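Local coordinates for peptidoglycan-recognition protein LB (Drosophila melanogaster, PDB 7NSZ) that hydrolyses the amide link between N-acetylmuramoyl residues and L-amino acids in bacterial peptidoglycan, using one zinc ion, as part of innate immunity, at residues 82-85 with 89-92; 111-116 with 134-139. The protein carries 1 engineered substitution. All blocks are in the same frame, centred on the assembly; numbering follows the deposited sequence.

Contact 1. Residues 82-85 with 89-92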
loop_
_atom_site.group_PDB
_atom_site.type_symbol
_atom_site.label_atom_id
_atom_site.label_comp_id
_atom_site.label_asym_id
_atom_site.label_seq_id
_atom_site.Cartn_x
_atom_site.Cartn_y
_atom_site.Cartn_z
ATOM N N PHE A 82 1.716 -2.485 3.227
ATOM C CA PHE A 82 1.055 -3.731 2.771
ATOM C C PHE A 82 1.055 -3.795 1.249
ATOM O O PHE A 82 1.024 -2.710 0.596
ATOM C CB PHE A 82 -0.406 -3.859 3.235
ATOM C CG PHE A 82 -0.532 -3.971 4.729
ATOM C CD1 PHE A 82 -0.711 -2.860 5.499
ATOM C CD2 PHE A 82 -0.481 -5.189 5.364
ATOM C CE1 PHE A 82 -0.743 -2.936 6.878
ATOM C CE2 PHE A 82 -0.499 -5.271 6.761
ATOM C CZ PHE A 82 -0.662 -4.135 7.498
ATOM N N GLY A 83 1.097 -4.974 0.674
ATOM C CA GLY A 83 0.872 -5.184 -0.754
ATOM C C GLY A 83 -0.345 -6.024 -0.971
ATOM O O GLY A 83 -0.769 -6.820 -0.098
ATOM N N ILE A 84 -0.939 -5.866 -2.141
ATOM C CA ILE A 84 -2.117 -6.623 -2.605
ATOM C C ILE A 84 -1.767 -7.332 -3.901
ATOM O O ILE A 84 -1.317 -6.667 -4.870
ATOM C CB ILE A 84 -3.308 -5.688 -2.826
ATOM C CG1 ILE A 84 -3.590 -4.733 -1.673
ATOM C CG2 ILE A 84 -4.540 -6.489 -3.230
ATOM C CD1 ILE A 84 -4.083 -5.350 -0.511
ATOM N N GLY A 85 -1.967 -8.638 -3.944
ATOM C CA GLY A 85 -1.716 -9.397 -5.176
ATOM C C GLY A 85 -3.005 -9.642 -5.965
ATOM O O GLY A 85 -4.098 -9.540 -5.437
ATOM N N MET A 89 -4.845 -11.829 -2.281
ATOM C CA MET A 89 -4.264 -11.908 -0.930
ATOM C C MET A 89 -3.639 -10.572 -0.566
ATOM O O MET A 89 -3.227 -9.751 -1.415
ATOM C CB MET A 89 -3.219 -13.021 -0.893
ATOM C CG MET A 89 -3.804 -14.356 -1.145
ATOM S SD MET A 89 -5.039 -14.933 0.048
ATOM C CE MET A 89 -6.236 -15.511 -1.151
ATOM N N ILE A 90 -3.498 -10.354 0.752
ATOM C CA ILE A 90 -2.803 -9.180 1.306
ATOM C C ILE A 90 -1.487 -9.652 1.899
ATOM O O ILE A 90 -1.479 -10.640 2.642
ATOM C CB ILE A 90 -3.669 -8.493 2.348
ATOM C CG1 ILE A 90 -5.022 -8.131 1.763
ATOM C CG2 ILE A 90 -2.947 -7.274 2.962
ATOM C CD1 ILE A 90 -6.089 -7.955 2.722
ATOM N N TYR A 91 -0.409 -8.936 1.600
ATOM C CA TYR A 91 0.942 -9.280 2.023
ATOM C C TYR A 91 1.434 -8.233 3.010
ATOM O O TYR A 91 1.506 -7.027 2.664
ATOM C CB TYR A 91 1.834 -9.381 0.794
ATOM C CG TYR A 91 1.494 -10.536 -0.101
ATOM C CD1 TYR A 91 0.479 -10.467 -1.049
ATOM C CD2 TYR A 91 2.130 -11.738 0.083
ATOM C CE1 TYR A 91 0.112 -11.570 -1.808
ATOM C CE2 TYR A 91 1.782 -12.854 -0.655
ATOM C CZ TYR A 91 0.794 -12.761 -1.636
ATOM O OH TYR A 91 0.439 -13.874 -2.349
ATOM N N THR A 92 1.860 -8.620 4.201
ATOM C CA THR A 92 2.405 -7.698 5.193
ATOM C C THR A 92 3.718 -7.167 4.660
ATOM O O THR A 92 4.650 -7.936 4.364
ATOM C CB THR A 92 2.612 -8.352 6.551
ATOM O OG1 THR A 92 1.331 -8.859 6.959
ATOM C CG2 THR A 92 3.121 -7.374 7.592
#
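Gly83 and Tyr91 form the hydrogen-bonded pair of an antiparallel beta hairpin, strands 82-84 and 90-92, in the mixed central sheet of the amidase domain. Backbone bonds come first. Gly83 N donates to Tyr91 O at 2.9 Å, and Tyr91 N returns a nearly straight bond to Gly83 O at 2.7 Å. Gly85 N binds Met89 O at 3.0 Å where the strands run into the turn. CA-H...O contacts add to these bonds, one of them from Phe82 CA to Tyr91 O at 3.3 Å.

Apolar contacts lie on the face that carries Phe82, Ile84, Ile90 and Thr92. Ile84 and Ile90 stand side by side. The Ile84 chain is bent at chi2 (-70°), which brings its CD1 over to Ile90 CG1, 3.7 Å away. The Phe82 ring meets Ile90 CG2 obliquely through CD2, at 4.0 Å. Helix 126-142 covers this face through Ala131 and Leu135.

The other face carries Tyr91, which packs on helix 55-72. Its hydroxyl is hydrogen-bonded to Asp87 in the turn. Gly83 O lies in the plane of the Tyr91 ring, at its edge, 4.0 Å from CD1.

Contact 2. Residues 111-116 with 134-139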
loop_
_atom_site.group_PDB
_atom_site.type_symbol
_atom_site.label_atom_id
_atom_site.label_comp_id
_atom_site.label_asym_id
_atom_site.label_seq_id
_atom_site.Cartn_x
_atom_site.Cartn_y
_atom_site.Cartn_z
ATOM N N VAL A 111 -1.017 4.458 6.326
ATOM C CA VAL A 111 -0.868 3.098 5.818
ATOM C C VAL A 111 -0.675 3.256 4.332
ATOM O O VAL A 111 -1.584 3.717 3.630
ATOM C CB VAL A 111 -2.065 2.215 6.179
ATOM C CG1 VAL A 111 -1.886 0.808 5.686
ATOM C CG2 VAL A 111 -2.348 2.275 7.642
ATOM N N GLY A 112 0.474 2.819 3.841
ATOM C CA GLY A 112 0.790 2.791 2.411
ATOM C C GLY A 112 0.489 1.432 1.808
ATOM O O GLY A 112 1.172 0.467 2.181
ATOM N N ILE A 113 -0.441 1.349 0.859
ATOM C CA ILE A 113 -0.915 0.070 0.310
ATOM C C ILE A 113 -0.565 0.038 -1.157
ATOM O O ILE A 113 -1.005 0.976 -1.865
ATOM C CB ILE A 113 -2.437 -0.108 0.506
ATOM C CG1 ILE A 113 -2.839 -0.008 1.977
ATOM C CG2 ILE A 113 -2.920 -1.416 -0.120
ATOM C CD1 ILE A 113 -4.378 0.088 2.196
ATOM N N VAL A 114 0.227 -0.908 -1.600
ATOM C CA VAL A 114 0.555 -1.047 -3.038
ATOM C C VAL A 114 -0.303 -2.164 -3.625
ATOM O O VAL A 114 -0.347 -3.297 -3.156
ATOM C CB VAL A 114 2.059 -1.279 -3.264
ATOM C CG1 VAL A 114 2.583 -2.576 -2.672
ATOM C CG2 VAL A 114 2.382 -1.203 -4.747
ATOM N N LEU A 115 -0.979 -1.849 -4.727
ATOM C CA LEU A 115 -1.659 -2.843 -5.556
ATOM C C LEU A 115 -0.669 -3.277 -6.624
ATOM O O LEU A 115 -0.287 -2.464 -7.467
ATOM C CB LEU A 115 -2.968 -2.316 -6.156
ATOM C CG LEU A 115 -4.178 -2.414 -5.234
ATOM C CD1 LEU A 115 -4.164 -1.435 -4.108
ATOM C CD2 LEU A 115 -5.481 -2.236 -6.057
ATOM N N ILE A 116 -0.145 -4.481 -6.533
ATOM C CA ILE A 116 0.930 -4.946 -7.435
ATOM C C ILE A 116 0.393 -4.911 -8.874
ATOM O O ILE A 116 -0.727 -5.387 -9.160
ATOM C CB ILE A 116 1.431 -6.348 -7.037
ATOM C CG1 ILE A 116 2.056 -6.299 -5.642
ATOM C CG2 ILE A 116 2.405 -6.921 -8.049
ATOM C CD1 ILE A 116 2.197 -7.644 -4.974
ATOM N N ASN A 134 -10.982 -4.404 2.257
ATOM C CA ASN A 134 -11.054 -5.266 3.463
ATOM C C ASN A 134 -9.889 -4.961 4.418
ATOM O O ASN A 134 -10.058 -4.831 5.642
ATOM C CB ASN A 134 -11.069 -6.731 3.063
ATOM C CG ASN A 134 -12.401 -7.119 2.436
ATOM O OD1 ASN A 134 -13.427 -6.489 2.704
ATOM N ND2 ASN A 134 -12.393 -8.126 1.582
ATOM N N LEU A 135 -8.691 -4.723 3.871
ATOM C CA LEU A 135 -7.546 -4.353 4.720
ATOM C C LEU A 135 -7.831 -3.051 5.465
ATOM O O LEU A 135 -7.543 -2.937 6.652
ATOM C CB LEU A 135 -6.309 -4.230 3.841
ATOM C CG LEU A 135 -5.058 -3.716 4.522
ATOM C CD1 LEU A 135 -4.603 -4.589 5.691
ATOM C CD2 LEU A 135 -3.941 -3.522 3.525
ATOM N N ILE A 136 -8.341 -2.045 4.760
ATOM C CA ILE A 136 -8.650 -0.749 5.392
ATOM C C ILE A 136 -9.696 -0.961 6.487
ATOM O O ILE A 136 -9.541 -0.438 7.586
ATOM C CB ILE A 136 -9.051 0.282 4.327
ATOM C CG1 ILE A 136 -7.910 0.553 3.331
ATOM C CG2 ILE A 136 -9.581 1.531 5.022
ATOM C CD1 ILE A 136 -8.359 1.258 2.068
ATOM N N ALA A 137 -10.749 -1.687 6.166
ATOM C CA ALA A 137 -11.846 -1.977 7.117
ATOM C C ALA A 137 -11.301 -2.698 8.358
ATOM O O ALA A 137 -11.611 -2.282 9.487
ATOM C CB ALA A 137 -12.934 -2.807 6.454
ATOM N N PHE A 138 -10.415 -3.647 8.178
ATOM C CA PHE A 138 -9.790 -4.402 9.296
ATOM C C PHE A 138 -8.911 -3.468 10.133
ATOM O O PHE A 138 -8.901 -3.518 11.389
ATOM C CB PHE A 138 -8.941 -5.564 8.784
ATOM N N GLY A 139 -8.182 -2.544 9.474
ATOM C CA GLY A 139 -7.334 -1.575 10.168
ATOM C C GLY A 139 -8.187 -0.650 11.004
ATOM O O GLY A 139 -7.784 -0.331 12.153
#
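Ile113 of strand 110-115 points its side chain at helix 126-142 and meets Leu135 and Ile136, two consecutive residues of that helix. The contact is an alpha/beta layer packing, a helix laid against the central sheet of the amidase domain. The nearest CA atoms, those of Ile113 and Leu135, are 9.1 Å apart, so side chains alone bridge the gap.

Ile113 and Leu135 reach toward each other tip to tip. On the helix side the touching branch is CD2 of Leu135, which lies 3.9 Å from Ile113 CD1. The same methyl also approaches Ile113 CG1, at 4.0 Å. Leu135 CG is anti to the backbone N (chi1 174°), and this carries the isobutyl group out toward the sheet.

Ile136 comes in differently. Its CA-CB bond is not aimed at the strand, but the end of the side chain turns nearer and crosses Ile113 at a slant. Ile136 CG1 is 3.7 Å from Ile113 CD1, and Ile136 CD1 stands a little farther from the same methyl, at 4.2 Å. The Ile113 side chain is extended, with chi2 at 169°. This puts its terminal methyl at the end of a straight arm, in touch with both helix residues.

Neighbouring strands complete the layer. Ile113 also touches Ile84 of strand 82-84 and Val41 and Ile43 of strand 38-45, and its side chain lies about 6 Å from that of the zinc ligand His44. Ile136 touches Val41 as well.

All three touching residues are buried, and no hydrogen bond joins the two segments. The contact is wholly aliphatic, so its cohesion must come from dispersion and from the exclusion of water.

In the fold
From the N terminus, strands 17-18 and 38-45 and helix 55-72 come before either contact. Contact 1 then closes a very short loop, with three residues between its segments. The chain goes on to strand 110-115, where contact 2 opens, and 17 intervening residues lead to its helical half. The two loops follow in series and neither encloses the other. In space they adjoin, because strands 82-84 and 110-115 are parallel neighbours in the sheet. Probable backbone hydrogen bonds link Phe82 and Ile84 to Val114, and Phe82 CB packs on Leu135 CD2 at 3.6 Å. Together they tie the hairpin to the sheet's middle and cover both with helix 126-142.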